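Local structure of probable transcriptional regulator (Rhodococcus jostii, 3HIM) at residues Arg20-Ala25 and Leu64-Leu69; Glu27-Lys32 and Ala111-Tyr116; Asp91-Thr96 and Glu193-Met198; His104-Ala109 and Ser182-Ile187; Arg142-Gly147 and Glu159-Ala164. The protein probably binds operator DNA as a dimeric transcriptional regulator of the TetR family, with an N-terminal helix-turn-helix domain on an all-helical C-terminal body. All coordinates share one frame; numbering follows the deposited sequence.

Contact 1: residues Arg20-Ala25 and Leu64-Leu69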
# COMPACT_ATOMS: atom_id res chain seq x y z
N ARG B 20 7.62 5.68 24.70
CA ARG B 20 8.66 4.65 24.63
C ARG B 20 8.04 3.26 24.43
O ARG B 20 8.58 2.42 23.69
CB ARG B 20 9.51 4.69 25.92
CG ARG B 20 10.62 3.66 26.05
CD ARG B 20 11.52 3.99 27.24
NE ARG B 20 12.51 2.95 27.54
CZ ARG B 20 12.29 1.89 28.32
NH1 ARG B 20 11.10 1.69 28.90
NH2 ARG B 20 13.26 1.00 28.53
N ILE B 21 6.94 2.99 25.12
CA ILE B 21 6.25 1.69 24.96
C ILE B 21 5.71 1.55 23.54
O ILE B 21 5.86 0.49 22.93
CB ILE B 21 5.15 1.50 26.04
CG1 ILE B 21 5.79 1.35 27.43
CG2 ILE B 21 4.21 0.27 25.70
CD1 ILE B 21 4.88 1.76 28.59
N ARG B 22 5.14 2.63 23.01
CA ARG B 22 4.59 2.63 21.64
C ARG B 22 5.69 2.39 20.61
O ARG B 22 5.51 1.55 19.72
CB ARG B 22 3.85 3.93 21.33
CG ARG B 22 2.66 4.18 22.20
CD ARG B 22 1.72 5.19 21.57
NE ARG B 22 2.30 6.51 21.38
CZ ARG B 22 2.48 7.42 22.34
NH1 ARG B 22 2.16 7.14 23.61
NH2 ARG B 22 2.99 8.60 22.05
N ALA B 23 6.81 3.11 20.74
CA ALA B 23 7.94 2.88 19.83
C ALA B 23 8.39 1.42 19.88
O ALA B 23 8.55 0.77 18.83
CB ALA B 23 9.11 3.82 20.14
N ALA B 24 8.54 0.87 21.09
CA ALA B 24 8.98 -0.52 21.21
C ALA B 24 7.93 -1.47 20.65
O ALA B 24 8.28 -2.47 20.00
CB ALA B 24 9.30 -0.89 22.66
N ALA B 25 6.66 -1.18 20.90
CA ALA B 25 5.59 -2.02 20.38
C ALA B 25 5.59 -2.02 18.84
O ALA B 25 5.34 -3.05 18.23
CB ALA B 25 4.24 -1.58 20.92
N LEU B 64 -2.35 -0.69 20.44
CA LEU B 64 -2.47 -0.58 18.99
C LEU B 64 -3.25 0.68 18.60
O LEU B 64 -2.85 1.42 17.69
CB LEU B 64 -3.14 -1.83 18.41
CG LEU B 64 -3.52 -1.72 16.93
CD1 LEU B 64 -2.24 -1.78 16.08
CD2 LEU B 64 -4.51 -2.82 16.53
N TYR B 65 -4.37 0.92 19.30
CA TYR B 65 -5.18 2.11 19.07
C TYR B 65 -4.36 3.36 19.29
O TYR B 65 -4.39 4.27 18.46
CB TYR B 65 -6.41 2.10 19.97
CG TYR B 65 -7.18 3.42 19.94
CD1 TYR B 65 -7.72 3.91 18.74
CD2 TYR B 65 -7.33 4.18 21.11
CE1 TYR B 65 -8.40 5.13 18.70
CE2 TYR B 65 -8.03 5.40 21.09
CZ TYR B 65 -8.56 5.86 19.87
OH TYR B 65 -9.23 7.04 19.83
N ALA B 66 -3.60 3.42 20.40
CA ALA B 66 -2.72 4.57 20.61
C ALA B 66 -1.76 4.76 19.43
O ALA B 66 -1.61 5.87 18.93
CB ALA B 66 -1.95 4.46 21.94
N ILE B 67 -1.12 3.70 18.99
CA ILE B 67 -0.18 3.77 17.86
C ILE B 67 -0.90 4.29 16.60
O ILE B 67 -0.43 5.18 15.92
CB ILE B 67 0.51 2.39 17.62
CG1 ILE B 67 1.47 2.07 18.77
CG2 ILE B 67 1.26 2.34 16.28
CD1 ILE B 67 1.90 0.61 18.84
N SER B 68 -2.08 3.75 16.33
CA SER B 68 -2.80 4.06 15.10
C SER B 68 -3.35 5.50 15.12
O SER B 68 -3.30 6.22 14.12
CB SER B 68 -3.92 3.03 14.90
OG SER B 68 -4.57 3.26 13.67
N LEU B 69 -3.85 5.92 16.27
CA LEU B 69 -4.33 7.28 16.47
C LEU B 69 -3.19 8.28 16.27
O LEU B 69 -3.32 9.27 15.52
CB LEU B 69 -4.90 7.42 17.89
CG LEU B 69 -5.44 8.76 18.34
CD1 LEU B 69 -6.71 9.14 17.56
CD2 LEU B 69 -5.72 8.69 19.85
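Arg22 and Ile67 carry this contact, their side chains lying alongside each other and pointing in opposing directions between two helices of the TetR-type DNA-binding domain. Residues 20-25 belong to helix 16-32, the first of the domain; residues 64-69 belong to helix 60-82, which follows the predicted helix-turn-helix at 38-57 and runs on toward the body of the protein. The two segments cross almost perpendicularly, at -92° with their axes 10.0 Å apart, so the interface is confined to one short patch, and the nearest CA atoms, those of Arg22 and Ile67, are 6.2 Å apart. Arg22 contributes its aliphatic stem. CB lies 4.0 Å from Ile67 CG1, and farther out CD rests on Ala66 CB at 3.8 Å. A bend at chi3 (-62°) turns the chain after CD, beyond the part that packs on Ala66. The guanidinium is held by polar partners around the contact: NH2 forms a salt bridge with Glu70, one residue past the second segment, and NH1 is hydrogen-bonded to the hydroxyl of Tyr57. One arginine thus combines apolar packing with an ionic anchor on the same long helix. Leu63 also touches Arg22 and Ala25, extending the apolar patch. No hydrogen bond joins the two segments themselves, and all four touching residues are buried. Ile67 finishes the packing with CD1, which sits 3.8 Å from Ala25 CB and also 3.8 Å from the carbonyl oxygen of Arg22.

Contact 2: residues Glu27-Lys32 and Ala111-Tyr116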
# COMPACT_ATOMS: atom_id res chain seq x y z
N GLU B 27 8.17 -1.67 16.77
CA GLU B 27 9.25 -2.57 16.40
C GLU B 27 8.83 -4.04 16.61
O GLU B 27 8.98 -4.86 15.70
CB GLU B 27 10.53 -2.23 17.19
N VAL B 28 8.26 -4.36 17.77
CA VAL B 28 7.87 -5.74 18.08
C VAL B 28 6.70 -6.18 17.20
O VAL B 28 6.71 -7.30 16.66
CB VAL B 28 7.56 -5.95 19.60
CG1 VAL B 28 7.04 -7.36 19.86
CG2 VAL B 28 8.81 -5.72 20.45
N PHE B 29 5.71 -5.30 17.04
CA PHE B 29 4.58 -5.60 16.17
C PHE B 29 5.06 -5.86 14.74
O PHE B 29 4.62 -6.81 14.10
CB PHE B 29 3.52 -4.49 16.19
CG PHE B 29 2.71 -4.41 17.47
CD1 PHE B 29 2.64 -5.49 18.37
CD2 PHE B 29 1.99 -3.24 17.78
CE1 PHE B 29 1.88 -5.40 19.53
CE2 PHE B 29 1.22 -3.15 18.94
CZ PHE B 29 1.18 -4.23 19.82
N ALA B 30 6.00 -5.04 14.26
CA ALA B 30 6.62 -5.26 12.95
C ALA B 30 7.45 -6.55 12.86
O ALA B 30 7.49 -7.18 11.80
CB ALA B 30 7.45 -4.06 12.55
N ALA B 31 8.09 -6.96 13.96
CA ALA B 31 8.94 -8.17 13.97
C ALA B 31 8.20 -9.51 14.15
O ALA B 31 8.41 -10.45 13.38
CB ALA B 31 10.07 -8.04 14.99
N LYS B 32 7.32 -9.60 15.15
CA LYS B 32 6.69 -10.87 15.52
C LYS B 32 5.25 -11.01 15.00
O LYS B 32 4.63 -12.07 15.14
CB LYS B 32 6.71 -11.05 17.04
N ALA B 111 3.48 3.70 10.36
CA ALA B 111 2.36 3.72 9.39
C ALA B 111 1.84 2.30 9.11
O ALA B 111 0.63 2.07 9.13
CB ALA B 111 2.77 4.39 8.10
N ARG B 112 2.76 1.36 8.88
CA ARG B 112 2.37 -0.02 8.66
C ARG B 112 1.53 -0.62 9.80
O ARG B 112 0.50 -1.24 9.56
CB ARG B 112 3.61 -0.88 8.37
CG ARG B 112 4.10 -0.70 6.94
CD ARG B 112 5.29 -1.58 6.62
NE ARG B 112 6.54 -0.82 6.66
CZ ARG B 112 7.55 -1.09 7.48
NH1 ARG B 112 7.46 -2.11 8.32
NH2 ARG B 112 8.65 -0.33 7.46
N VAL B 113 1.97 -0.40 11.04
CA VAL B 113 1.29 -0.96 12.21
C VAL B 113 -0.11 -0.34 12.33
O VAL B 113 -1.10 -1.05 12.51
CB VAL B 113 2.13 -0.80 13.52
CG1 VAL B 113 1.32 -1.16 14.74
CG2 VAL B 113 3.42 -1.67 13.46
N GLY B 114 -0.16 0.98 12.18
CA GLY B 114 -1.41 1.71 12.14
C GLY B 114 -2.37 1.26 11.06
O GLY B 114 -3.55 1.14 11.31
N GLN B 115 -1.86 1.02 9.84
CA GLN B 115 -2.72 0.68 8.71
C GLN B 115 -3.13 -0.80 8.65
O GLN B 115 -4.28 -1.10 8.38
CB GLN B 115 -2.07 1.09 7.38
N TYR B 116 -2.21 -1.72 8.93
CA TYR B 116 -2.42 -3.11 8.56
C TYR B 116 -3.17 -3.90 9.63
O TYR B 116 -3.71 -4.97 9.35
CB TYR B 116 -1.09 -3.83 8.22
CG TYR B 116 -0.23 -3.22 7.10
CD1 TYR B 116 -0.69 -2.18 6.30
CD2 TYR B 116 1.04 -3.73 6.84
CE1 TYR B 116 0.10 -1.63 5.29
CE2 TYR B 116 1.84 -3.21 5.83
CZ TYR B 116 1.37 -2.15 5.06
OH TYR B 116 2.17 -1.63 4.05
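Val113 meets Phe29 near the start of the second segment, and its two methyls make the close contacts of that segment. Just before it, Arg112 has its CB directed at helix 16-32 but makes no close contact there; its NE is hydrogen-bonded to the carbonyl oxygen of Ser173 in helix 158-175. Val113 follows with a division of labour. CG1, anti to the backbone N (chi1 170°), approaches the Phe29 ring at its edge, close to the ring plane, with 3.7 Å to CD2. CG2 instead touches the root of the same side chain, 3.9 Å from Phe29 CB, and lies 4.3 Å from Ala30 N. The two side chains cross at about a right angle, so the valine straddles the base and rim of the phenylalanine and does not lie over its face. Next in sequence, Gly114 offers its carbonyl oxygen to Ser68 in a weak hydrogen bond, a polar tie to helix 60-82. At the end, Tyr116 packs edge-to-face against Tyr116 of the second subunit. Where helix 16-32 of the DNA-binding domain meets the C-terminal body, no hydrogen bond joins segments 27-32 and 111-116, so their fit rests on the shapes of a valine and a phenylalanine side chain.

Contact 3: residues Asp91-Thr96 and Glu193-Met198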
# COMPACT_ATOMS: atom_id res chain seq x y z
N ASP B 91 0.08 25.01 -6.05
CA ASP B 91 1.12 25.14 -5.01
C ASP B 91 0.69 24.44 -3.72
O ASP B 91 1.52 23.89 -3.01
CB ASP B 91 1.36 26.62 -4.66
CG ASP B 91 1.91 27.42 -5.82
OD1 ASP B 91 3.03 27.15 -6.29
OD2 ASP B 91 1.20 28.34 -6.27
N ARG B 92 -0.60 24.54 -3.41
CA ARG B 92 -1.21 23.81 -2.28
C ARG B 92 -1.06 22.29 -2.47
O ARG B 92 -0.76 21.56 -1.53
CB ARG B 92 -2.69 24.18 -2.14
CG ARG B 92 -2.94 25.66 -1.76
CD ARG B 92 -4.41 26.04 -1.72
NE ARG B 92 -5.14 25.28 -0.71
CZ ARG B 92 -6.45 25.37 -0.48
NH1 ARG B 92 -7.21 26.19 -1.20
NH2 ARG B 92 -7.02 24.59 0.43
N LEU B 93 -1.29 21.83 -3.70
CA LEU B 93 -1.17 20.42 -4.03
C LEU B 93 0.27 19.94 -3.98
O LEU B 93 0.54 18.88 -3.44
CB LEU B 93 -1.82 20.13 -5.40
CG LEU B 93 -2.01 18.64 -5.69
CD1 LEU B 93 -3.05 18.03 -4.72
CD2 LEU B 93 -2.38 18.41 -7.15
N MET B 94 1.20 20.72 -4.54
CA MET B 94 2.61 20.39 -4.40
C MET B 94 2.97 20.22 -2.92
O MET B 94 3.67 19.28 -2.53
CB MET B 94 3.50 21.46 -5.04
CG MET B 94 3.40 21.57 -6.58
SD MET B 94 4.25 23.01 -7.32
CE MET B 94 5.73 23.10 -6.31
N SER B 95 2.48 21.13 -2.08
CA SER B 95 2.93 21.22 -0.70
C SER B 95 2.41 20.06 0.15
O SER B 95 3.16 19.43 0.92
CB SER B 95 2.48 22.56 -0.08
OG SER B 95 2.99 22.70 1.23
N THR B 96 1.12 19.80 -0.00
CA THR B 96 0.49 18.75 0.76
C THR B 96 0.94 17.37 0.29
O THR B 96 1.15 16.49 1.13
CB THR B 96 -1.03 18.82 0.68
OG1 THR B 96 -1.42 18.85 -0.70
CG2 THR B 96 -1.54 20.05 1.43
N GLU B 193 4.86 15.76 -9.37
CA GLU B 193 4.69 15.91 -10.83
C GLU B 193 3.49 15.11 -11.34
O GLU B 193 2.72 15.59 -12.20
CB GLU B 193 5.95 15.45 -11.56
CG GLU B 193 7.12 16.40 -11.35
CD GLU B 193 8.46 15.72 -11.55
OE1 GLU B 193 8.48 14.51 -11.91
OE2 GLU B 193 9.48 16.39 -11.34
N LEU B 194 3.35 13.90 -10.80
CA LEU B 194 2.28 13.00 -11.25
C LEU B 194 0.89 13.45 -10.77
O LEU B 194 -0.07 13.37 -11.53
CB LEU B 194 2.58 11.55 -10.85
CG LEU B 194 3.80 10.94 -11.55
CD1 LEU B 194 4.36 9.76 -10.73
CD2 LEU B 194 3.47 10.50 -12.98
N ALA B 195 0.80 13.91 -9.52
CA ALA B 195 -0.42 14.48 -8.96
C ALA B 195 -0.92 15.69 -9.78
O ALA B 195 -2.11 15.82 -10.09
CB ALA B 195 -0.20 14.86 -7.48
N LEU B 196 -0.01 16.59 -10.13
CA LEU B 196 -0.41 17.74 -10.94
C LEU B 196 -0.94 17.26 -12.27
O LEU B 196 -1.98 17.75 -12.73
CB LEU B 196 0.73 18.74 -11.10
CG LEU B 196 1.06 19.47 -9.79
CD1 LEU B 196 2.39 20.21 -9.95
CD2 LEU B 196 -0.04 20.42 -9.33
N ARG B 197 -0.27 16.28 -12.87
CA ARG B 197 -0.70 15.73 -14.15
C ARG B 197 -2.06 15.04 -14.06
O ARG B 197 -2.90 15.18 -14.96
CB ARG B 197 0.35 14.75 -14.71
CG ARG B 197 1.52 15.43 -15.38
CD ARG B 197 1.22 15.67 -16.84
NE ARG B 197 2.35 16.21 -17.61
CZ ARG B 197 3.16 15.50 -18.39
NH1 ARG B 197 3.02 14.19 -18.50
NH2 ARG B 197 4.13 16.10 -19.06
N MET B 198 -2.26 14.30 -12.97
CA MET B 198 -3.50 13.61 -12.69
C MET B 198 -4.68 14.58 -12.65
O MET B 198 -5.75 14.27 -13.19
CB MET B 198 -3.40 12.86 -11.36
CG MET B 198 -2.81 11.46 -11.48
SD MET B 198 -2.84 10.60 -9.89
CE MET B 198 -1.19 11.03 -9.33
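Leu93 and Leu196 interlock where helix 89-106 packs on helix 184-198 in the helical C-terminal body of this TetR-family protein. The segments run roughly antiparallel, with 140° between their directions and 9.7 Å between their axes. Apolar side chains make the contacts, with no hydrogen bond across. Leu93 and Leu196 pass flank to flank, heading opposite ways, and their CD2 methyls stand 3.8 Å apart. Leu93 reaches Ala195 as well, its chi1 of -167° turning CG away from the backbone N; CD2 lies 3.9 Å from Ala195 O and 4.2 Å from Ala195 CB. The second branch of Leu196 is used at the more exposed margin, where CD1 lies 3.8 Å from Met94 CG. Polar interactions connect the helices to other parts of the dimer. Arg92 forms a salt bridge with Asp83, while Arg197 forms one with Asp203 and is hydrogen-bonded to the backbone oxygens of His154 and Met198 of the second subunit. Leu194 and Met198 pack on Met198 of that subunit, so the same helix serves the internal core and the dimer interface. Within helix 89-106, Arg92 O accepts two bonds from opposite faces of its carbonyl plane: one from Thr96 N and one from Thr96 OG1, the latter at 2.9 Å.

Contact 4: residues His104-Ala109 and Ser182-Ile187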
# COMPACT_ATOMS: atom_id res chain seq x y z
N HIS B 104 4.98 9.56 4.97
CA HIS B 104 4.83 8.14 4.78
C HIS B 104 6.15 7.36 4.60
O HIS B 104 6.24 6.19 4.98
CB HIS B 104 3.85 7.86 3.65
CG HIS B 104 2.43 7.80 4.10
ND1 HIS B 104 1.92 6.71 4.79
CD2 HIS B 104 1.41 8.68 3.99
CE1 HIS B 104 0.65 6.93 5.08
NE2 HIS B 104 0.31 8.12 4.59
N ALA B 105 7.16 8.00 4.02
CA ALA B 105 8.52 7.44 3.97
C ALA B 105 9.19 7.45 5.36
O ALA B 105 9.63 6.40 5.83
CB ALA B 105 9.37 8.18 2.97
N ASP B 106 9.27 8.62 6.00
CA ASP B 106 9.86 8.74 7.36
C ASP B 106 9.15 7.91 8.44
O ASP B 106 9.80 7.34 9.31
CB ASP B 106 9.88 10.19 7.84
CG ASP B 106 10.84 11.07 7.06
OD1 ASP B 106 11.73 10.56 6.33
OD2 ASP B 106 10.70 12.30 7.21
N ASN B 107 7.82 7.84 8.41
CA ASN B 107 7.11 7.14 9.49
C ASN B 107 6.53 5.80 9.09
O ASN B 107 5.52 5.37 9.67
CB ASN B 107 6.02 8.04 10.07
CG ASN B 107 6.59 9.33 10.57
OD1 ASN B 107 7.16 9.37 11.66
ND2 ASN B 107 6.48 10.38 9.78
N ARG B 108 7.18 5.15 8.13
CA ARG B 108 6.66 3.93 7.50
C ARG B 108 6.35 2.79 8.49
O ARG B 108 5.36 2.06 8.31
CB ARG B 108 7.57 3.43 6.35
CG ARG B 108 9.03 3.14 6.75
CD ARG B 108 9.96 3.00 5.52
NE ARG B 108 11.34 2.70 5.90
CZ ARG B 108 12.27 3.61 6.17
NH1 ARG B 108 11.99 4.92 6.08
NH2 ARG B 108 13.48 3.23 6.52
N ALA B 109 7.21 2.62 9.50
CA ALA B 109 7.07 1.51 10.46
C ALA B 109 5.85 1.72 11.31
O ALA B 109 5.02 0.84 11.43
CB ALA B 109 8.34 1.35 11.33
N SER B 182 15.33 6.06 -2.10
CA SER B 182 15.72 5.90 -0.71
C SER B 182 15.78 7.28 -0.03
O SER B 182 15.98 7.40 1.19
CB SER B 182 17.07 5.17 -0.63
OG SER B 182 18.05 5.88 -1.35
N ASP B 183 15.57 8.32 -0.83
CA ASP B 183 15.51 9.69 -0.34
C ASP B 183 14.05 10.18 -0.46
O ASP B 183 13.56 10.33 -1.58
CB ASP B 183 16.47 10.57 -1.16
CG ASP B 183 16.46 12.03 -0.73
OD1 ASP B 183 15.51 12.46 -0.05
OD2 ASP B 183 17.41 12.75 -1.11
N PRO B 184 13.36 10.41 0.68
CA PRO B 184 11.96 10.91 0.65
C PRO B 184 11.74 12.11 -0.29
O PRO B 184 10.69 12.21 -0.92
CB PRO B 184 11.69 11.34 2.11
CG PRO B 184 12.74 10.69 2.95
CD PRO B 184 13.89 10.28 2.06
N ARG B 185 12.72 12.99 -0.37
CA ARG B 185 12.56 14.22 -1.14
C ARG B 185 12.42 13.91 -2.63
O ARG B 185 11.61 14.54 -3.30
CB ARG B 185 13.73 15.18 -0.89
CG ARG B 185 13.81 15.64 0.58
CD ARG B 185 15.17 16.25 0.91
NE ARG B 185 16.24 15.50 0.27
CZ ARG B 185 17.54 15.69 0.48
NH1 ARG B 185 17.95 16.61 1.34
NH2 ARG B 185 18.42 14.94 -0.18
N ILE B 186 13.16 12.92 -3.11
CA ILE B 186 13.10 12.51 -4.52
C ILE B 186 11.73 11.86 -4.85
O ILE B 186 11.06 12.23 -5.82
CB ILE B 186 14.29 11.57 -4.91
CG1 ILE B 186 15.62 12.31 -4.75
CG2 ILE B 186 14.12 11.00 -6.33
CD1 ILE B 186 16.90 11.46 -5.00
N ILE B 187 11.28 10.92 -4.02
CA ILE B 187 10.00 10.31 -4.31
C ILE B 187 8.85 11.34 -4.25
O ILE B 187 7.99 11.36 -5.13
CB ILE B 187 9.72 9.01 -3.49
CG1 ILE B 187 8.40 8.36 -3.95
CG2 ILE B 187 9.69 9.30 -1.99
CD1 ILE B 187 8.34 8.01 -5.43
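Pro184 sets the rim of its ring against Ala105 and Asp106, where the last turn of helix 89-106 approaches the first turn of helix 184-198. Its CB lies 4.0 Å from Ala105 CB, an apolar contact, while the neighbouring CG is 3.5 Å from Asp106 OD1. The Asp106 side chain crosses the proline ring at about a right angle, bringing OD1 of its carboxylate against the ring CH2 at CG. No hydrogen bond joins the segments. The contact is small, with 105 Å² buried in total, and the nearest CA atoms, those of Ala105 and Pro184, are 5.9 Å apart. Each segment also has polar bonds of its own. Asp183 is the N-cap of helix 184-198: its OD1 accepts from Arg185 N at 2.9 Å, met from above the carboxylate plane. Its OD2 receives Arg185 NH2 on the syn side at 2.6 Å, making a salt bridge, so one aspartate caps the helix and also holds the arginine's guanidinium. In the other segment the chain leaves helix 89-106 at Asn107 and starts helix 108-116. Arg108 folds back across this break, its NH1 bonding to Ala105 O at 2.8 Å; the oxygen lies in the guanidinium plane, although the donor stands 38° above the carbonyl plane. Val172 of helix 158-175 and Phe176 just beyond that helix also pack on Ala105. Within the all-helical C-terminal body of the TetR-family fold, the proline contact thus lies at the junction of helices 89-106, 108-116 and 184-198, with the end of helix 158-175 packed beside it.

Contact 5: residues Arg142-Gly147 and Glu159-Ala164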
# COMPACT_ATOMS: atom_id res chain seq x y z
N ARG B 142 -10.47 19.05 -1.10
CA ARG B 142 -10.64 20.50 -1.00
C ARG B 142 -9.68 21.23 -1.97
O ARG B 142 -10.11 22.11 -2.72
CB ARG B 142 -10.45 20.99 0.44
N ILE B 143 -8.41 20.84 -1.96
CA ILE B 143 -7.41 21.49 -2.82
C ILE B 143 -7.78 21.27 -4.28
O ILE B 143 -7.77 22.22 -5.06
CB ILE B 143 -5.97 20.99 -2.52
CG1 ILE B 143 -5.49 21.58 -1.19
CG2 ILE B 143 -4.97 21.36 -3.66
CD1 ILE B 143 -4.47 20.71 -0.47
N ILE B 144 -8.16 20.05 -4.63
CA ILE B 144 -8.50 19.72 -6.00
C ILE B 144 -9.74 20.51 -6.45
O ILE B 144 -9.77 21.06 -7.57
CB ILE B 144 -8.64 18.21 -6.22
CG1 ILE B 144 -7.31 17.52 -5.91
CG2 ILE B 144 -9.05 17.92 -7.66
CD1 ILE B 144 -7.40 15.97 -5.87
N GLU B 145 -10.72 20.60 -5.56
CA GLU B 145 -11.90 21.43 -5.77
C GLU B 145 -11.52 22.89 -5.96
O GLU B 145 -11.97 23.55 -6.90
CB GLU B 145 -12.85 21.31 -4.58
CG GLU B 145 -13.62 20.00 -4.56
CD GLU B 145 -14.41 19.79 -3.29
OE1 GLU B 145 -14.48 20.69 -2.43
OE2 GLU B 145 -15.00 18.70 -3.17
N ALA B 146 -10.66 23.41 -5.07
CA ALA B 146 -10.24 24.79 -5.17
C ALA B 146 -9.69 25.10 -6.56
O ALA B 146 -10.05 26.10 -7.15
CB ALA B 146 -9.21 25.11 -4.11
N GLY B 147 -8.83 24.22 -7.07
CA GLY B 147 -8.19 24.40 -8.39
C GLY B 147 -9.16 24.31 -9.56
O GLY B 147 -8.98 24.99 -10.59
N GLU B 159 -13.00 12.77 -6.62
CA GLU B 159 -12.85 11.71 -5.62
C GLU B 159 -11.83 10.66 -6.07
O GLU B 159 -11.03 10.21 -5.25
CB GLU B 159 -14.19 11.06 -5.29
N ALA B 160 -11.85 10.26 -7.35
CA ALA B 160 -10.83 9.34 -7.89
C ALA B 160 -9.41 9.90 -7.75
O ALA B 160 -8.48 9.17 -7.39
CB ALA B 160 -11.12 9.01 -9.33
N ALA B 161 -9.25 11.19 -8.02
CA ALA B 161 -7.95 11.85 -7.91
C ALA B 161 -7.43 11.90 -6.46
O ALA B 161 -6.27 11.58 -6.20
CB ALA B 161 -7.98 13.24 -8.52
N ALA B 162 -8.31 12.27 -5.53
CA ALA B 162 -7.96 12.27 -4.11
C ALA B 162 -7.63 10.86 -3.60
O ALA B 162 -6.61 10.68 -2.94
CB ALA B 162 -9.07 12.91 -3.28
N LEU B 163 -8.46 9.86 -3.95
CA LEU B 163 -8.13 8.45 -3.66
C LEU B 163 -6.75 8.07 -4.19
O LEU B 163 -5.91 7.58 -3.43
CB LEU B 163 -9.16 7.45 -4.20
CG LEU B 163 -8.67 5.97 -4.31
CD1 LEU B 163 -8.45 5.29 -2.91
CD2 LEU B 163 -9.59 5.10 -5.15
N ALA B 164 -6.50 8.33 -5.47
CA ALA B 164 -5.23 7.90 -6.04
C ALA B 164 -4.05 8.51 -5.30
O ALA B 164 -3.05 7.84 -5.05
CB ALA B 164 -5.16 8.18 -7.52
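This is a buried helix-helix contact in the C-terminal body of a TetR-family regulator, made by apolar side chains with no hydrogen bond across, between helices 123-149 and 158-175, which follow each other in the chain. Few side chains are involved. Ile144 projects from the first helix toward the second, which answers with the small residues Ala161 and Ala162; 90 Å² is buried in total. The geometry is that of one long side chain set against two short ones. The nearest CA atoms, those of Ile144 and Ala162, are 7.7 Å apart, and the isoleucine has to span that gap. It does so in an extended form: CG1 stands anti to the carbonyl carbon, and chi2 of 170° carries CD1 straight on toward the other helix. The end methyl does all the close touching, reaching 3.8 Å from Ala161 CB. Ile158, at the start of helix 158-175, Pro155 of the connection and Val199, just after helix 184-198, add to the apolar surround of Ile144. Helix 158-175 faces the second subunit as well: Ala160, Leu163 and Ala164 pack on Tyr181, Tyr191 and Leu194 of that subunit, respectively. The contact therefore joins helix 123-149 to a helix that takes part in dimer packing. On Ala162, CD1 of Ile144 lies closer to the backbone than to the side chain, at 3.8 Å from N and 4.3 Å from CB.

Overall arrangement
Contacts 1 and 2 form one cluster in the DNA-binding domain and at its junction with the C-terminal body: they share helix 16-32, have centres about 9 Å apart, and touch where Ile67 CG2 lies 3.8 Å from Val113 CG1. Contacts 3 and 5 form a second cluster across the chain's centre, with centres about 10 Å apart; Thr96 CG2 packs on Ile143 CD1 at 3.6 Å. The centres of contacts 1 and 3 are about 31 Å apart. Contact 4 lies between the clusters, touching contact 2 and sharing two helices with contact 3, about 7 Å off at the nearest atoms. Shared helices thus run between the clusters, with a break at Asn107 between helices 89-106 and 108-116.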